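Local coordinates for mitotic checkpoint control protein kinase BUB1 (Drosophila melanogaster, PDB 6JKK) that probably acts as an ATP-binding protein kinase of the mitotic checkpoint at kinetochores, this chain being its kinase domain, at residues A[66-72]-A[83-88]. Sequence-based numbering, arbitrary orientation.
Sequences AYGSVYV and ALKQER
Strands 68-72 and 83-87 pair antiparallel as the two arms of a β-hairpin in the N-terminal lobe of the kinase domain, between strands 54-64 and 127-132. Y71 and L84 form a hydrogen-bonded pair, L84 N reaching Y71 O at 2.7 Å and almost straight (175°). S69 and Q86 are another, S69 N to Q86 O being the longer and more bent of its two bonds; beyond the strand ends R88 N binds Y67 O at 2.7 Å. G68 and E87 form a non-hydrogen-bonded pair, and G68 CA makes a CA-H...O contact with Q86 O at 3.1 Å.

On the face of S69, Q86 and L84, one water accepts from R88 NH1, donates to Q86 OE1 (2.6 Å) and meets S69 OG at 2.8 Å; Q86 OE1 also takes the backbone N of L43. R88, bent at chi3 (-51°), folds its guanidinium back over the Y67 carbonyl, the water lying in plane at its edge. L84 CD1 packs against Y71 CB at 4.3 Å.

On the other face V70 CG2 lies 4.2 Å from K85 CG. The extended K85 chain carries NZ away from strand 68-72 to salt bridges with D207 and E94 of helix 92-104, consistent with the ATP-site lysine of protein kinases; 66-68 end the glycine-rich loop (GxGxxG).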
ATOM      1  N   ALA A  66      -6.093 -18.843  -4.427  1.00 49.99           N
ATOM      2  CA  ALA A  66      -6.801 -19.944  -3.775  1.00 52.17           C
ATOM      3  C   ALA A  66      -8.099 -19.494  -3.097  1.00 46.87           C
ATOM      4  O   ALA A  66      -9.061 -20.262  -2.998  1.00 44.09           O
ATOM      5  CB  ALA A  66      -5.889 -20.619  -2.766  1.00 52.24           C
ATOM      6  N   TYR A  67      -8.115 -18.247  -2.638  1.00 46.01           N
ATOM      7  CA  TYR A  67      -9.238 -17.731  -1.864  1.00 46.61           C
ATOM      8  C   TYR A  67      -9.846 -16.460  -2.463  1.00 38.55           C
ATOM      9  O   TYR A  67     -10.584 -15.731  -1.790  1.00 28.00           O
ATOM     10  CB  TYR A  67      -8.800 -17.497  -0.418  1.00 55.15           C
ATOM     11  CG  TYR A  67      -8.093 -18.694   0.173  1.00 64.56           C
ATOM     12  CD1 TYR A  67      -8.794 -19.855   0.469  1.00 66.87           C
ATOM     13  CD2 TYR A  67      -6.725 -18.669   0.422  1.00 68.37           C
ATOM     14  CE1 TYR A  67      -8.158 -20.957   1.002  1.00 70.67           C
ATOM     15  CE2 TYR A  67      -6.078 -19.767   0.957  1.00 70.99           C
ATOM     16  CZ  TYR A  67      -6.800 -20.908   1.245  1.00 74.49           C
ATOM     17  OH  TYR A  67      -6.165 -22.006   1.775  1.00 80.93           O
ATOM     18  N   GLY A  68      -9.546 -16.200  -3.733  1.00 28.66           N
ATOM     19  CA  GLY A  68     -10.181 -15.091  -4.421  1.00 27.21           C
ATOM     20  C   GLY A  68      -9.589 -14.750  -5.771  1.00 25.27           C
ATOM     21  O   GLY A  68      -8.755 -15.482  -6.311  1.00 27.15           O
ATOM     22  N   SER A  69     -10.018 -13.616  -6.313  1.00 22.45           N
ATOM     23  CA  SER A  69      -9.526 -13.151  -7.602  1.00 21.75           C
ATOM     24  C   SER A  69      -9.752 -11.651  -7.718  1.00 19.58           C
ATOM     25  O   SER A  69     -10.475 -11.059  -6.910  1.00 21.61           O
ATOM     26  CB  SER A  69     -10.252 -13.879  -8.740  1.00 27.65           C
ATOM     27  OG  SER A  69     -11.647 -13.620  -8.694  1.00 31.36           O
ATOM     28  N   VAL A  70      -9.111 -11.038  -8.709  1.00 17.30           N
ATOM     29  CA  VAL A  70      -9.330  -9.630  -9.017  1.00 15.28           C
ATOM     30  C   VAL A  70      -9.647  -9.517 -10.498  1.00 16.38           C
ATOM     31  O   VAL A  70      -8.959 -10.116 -11.338  1.00 18.80           O
ATOM     32  CB  VAL A  70      -8.094  -8.756  -8.675  1.00 20.14           C
ATOM     33  CG1 VAL A  70      -8.306  -7.325  -9.150  1.00 17.94           C
ATOM     34  CG2 VAL A  70      -7.831  -8.762  -7.181  1.00 19.27           C
ATOM     35  N   TYR A  71     -10.694  -8.763 -10.811  1.00 17.31           N
ATOM     36  CA  TYR A  71     -11.124  -8.559 -12.191  1.00 17.36           C
ATOM     37  C   TYR A  71     -11.202  -7.071 -12.483  1.00 16.73           C
ATOM     38  O   TYR A  71     -11.472  -6.274 -11.582  1.00 19.95           O
ATOM     39  CB  TYR A  71     -12.495  -9.207 -12.420  1.00 18.72           C
ATOM     40  CG  TYR A  71     -12.422 -10.687 -12.730  1.00 24.00           C
ATOM     41  CD1 TYR A  71     -12.267 -11.626 -11.715  1.00 24.07           C
ATOM     42  CD2 TYR A  71     -12.501 -11.144 -14.042  1.00 25.87           C
ATOM     43  CE1 TYR A  71     -12.185 -12.982 -12.003  1.00 25.70           C
ATOM     44  CE2 TYR A  71     -12.430 -12.496 -14.337  1.00 28.73           C
ATOM     45  CZ  TYR A  71     -12.270 -13.408 -13.314  1.00 32.09           C
ATOM     46  OH  TYR A  71     -12.191 -14.753 -13.607  1.00 30.81           O
ATOM     47  N   VAL A  72     -10.942  -6.694 -13.732  1.00 18.77           N
ATOM     48  CA  VAL A  72     -11.141  -5.308 -14.149  1.00 18.80           C
ATOM     49  C   VAL A  72     -12.494  -5.232 -14.848  1.00 25.16           C
ATOM     50  O   VAL A  72     -12.888  -6.162 -15.561  1.00 21.45           O
ATOM     51  CB  VAL A  72      -9.990  -4.792 -15.056  1.00 23.33           C
ATOM     52  CG1 VAL A  72      -9.757  -5.728 -16.226  1.00 24.57           C
ATOM     53  CG2 VAL A  72     -10.272  -3.373 -15.544  1.00 25.15           C
ATOM     54  N   ALA A  83     -11.870  -2.008 -10.290  1.00 19.00           N
ATOM     55  CA  ALA A  83     -11.330  -3.317  -9.952  1.00 18.72           C
ATOM     56  C   ALA A  83     -12.369  -4.010  -9.101  1.00 17.12           C
ATOM     57  O   ALA A  83     -12.926  -3.400  -8.183  1.00 16.16           O
ATOM     58  CB  ALA A  83     -10.041  -3.181  -9.171  1.00 16.06           C
ATOM     59  N   LEU A  84     -12.628  -5.279  -9.395  1.00 18.30           N
ATOM     60  CA  LEU A  84     -13.530  -6.069  -8.571  1.00 15.38           C
ATOM     61  C   LEU A  84     -12.722  -7.124  -7.837  1.00 21.08           C
ATOM     62  O   LEU A  84     -12.093  -7.982  -8.463  1.00 21.23           O
ATOM     63  CB  LEU A  84     -14.629  -6.714  -9.427  1.00 16.47           C
ATOM     64  CG  LEU A  84     -15.415  -5.725 -10.294  1.00 19.65           C
ATOM     65  CD1 LEU A  84     -14.979  -5.822 -11.735  1.00 25.56           C
ATOM     66  CD2 LEU A  84     -16.922  -5.924 -10.187  1.00 20.96           C
ATOM     67  N   LYS A  85     -12.723  -7.048  -6.510  1.00 17.87           N
ATOM     68  CA  LYS A  85     -11.952  -7.984  -5.701  1.00 17.48           C
ATOM     69  C   LYS A  85     -12.873  -8.919  -4.947  1.00 16.60           C
ATOM     70  O   LYS A  85     -13.680  -8.483  -4.111  1.00 17.05           O
ATOM     71  CB  LYS A  85     -11.062  -7.233  -4.709  1.00 18.75           C
ATOM     72  CG  LYS A  85     -10.232  -8.148  -3.816  1.00 18.49           C
ATOM     73  CD  LYS A  85      -9.422  -7.333  -2.821  1.00 24.92           C
ATOM     74  CE  LYS A  85      -8.584  -8.216  -1.915  1.00 28.34           C
ATOM     75  NZ  LYS A  85      -7.658  -7.377  -1.095  1.00 27.70           N
ATOM     76  N   GLN A  86     -12.746 -10.207  -5.249  1.00 16.31           N
ATOM     77  CA  GLN A  86     -13.560 -11.229  -4.616  1.00 15.84           C
ATOM     78  C   GLN A  86     -12.723 -12.023  -3.628  1.00 18.86           C
ATOM     79  O   GLN A  86     -11.579 -12.382  -3.924  1.00 22.02           O
ATOM     80  CB  GLN A  86     -14.124 -12.172  -5.671  1.00 19.35           C
ATOM     81  CG  GLN A  86     -15.032 -13.260  -5.094  1.00 21.63           C
ATOM     82  CD  GLN A  86     -15.954 -13.856  -6.135  1.00 27.22           C
ATOM     83  OE1 GLN A  86     -15.505 -14.393  -7.150  1.00 25.71           O
ATOM     84  NE2 GLN A  86     -17.254 -13.748  -5.896  1.00 25.32           N
ATOM     85  N   GLU A  87     -13.274 -12.292  -2.449  1.00 18.88           N
ATOM     86  CA  GLU A  87     -12.545 -13.104  -1.482  1.00 19.45           C
ATOM     87  C   GLU A  87     -13.453 -14.051  -0.710  1.00 19.40           C
ATOM     88  O   GLU A  87     -14.576 -13.695  -0.350  1.00 20.09           O
ATOM     89  CB  GLU A  87     -11.745 -12.221  -0.517  1.00 20.57           C
ATOM     90  CG  GLU A  87     -10.908 -13.013   0.486  1.00 25.89           C
ATOM     91  CD  GLU A  87     -10.004 -12.136   1.332  1.00 28.45           C
ATOM     92  OE1 GLU A  87      -9.810 -10.952   0.981  1.00 23.55           O
ATOM     93  OE2 GLU A  87      -9.487 -12.640   2.351  1.00 35.39           O
ATOM     94  N   ARG A  88     -12.946 -15.261  -0.472  1.00 21.29           N
ATOM     95  CA  ARG A  88     -13.591 -16.257   0.381  1.00 26.20           C
ATOM     96  C   ARG A  88     -12.616 -16.661   1.491  1.00 29.77           C
ATOM     97  O   ARG A  88     -11.435 -16.894   1.224  1.00 25.15           O
ATOM     98  CB  ARG A  88     -13.991 -17.494  -0.433  1.00 32.11           C
ATOM     99  CG  ARG A  88     -14.980 -17.210  -1.564  1.00 42.75           C
ATOM    100  CD  ARG A  88     -15.135 -18.393  -2.511  1.00 49.21           C
ATOM    101  NE  ARG A  88     -13.828 -18.864  -2.952  1.00 53.88           N
ATOM    102  CZ  ARG A  88     -13.171 -18.385  -4.004  1.00 56.30           C
ATOM    103  NH1 ARG A  88     -13.702 -17.422  -4.751  1.00 55.14           N
ATOM    104  NH2 ARG A  88     -11.977 -18.873  -4.312  1.00 53.14           N
TER
HETATM  105  O   HOH W   1     -13.130 -15.365  -7.027  1.00 26.61           O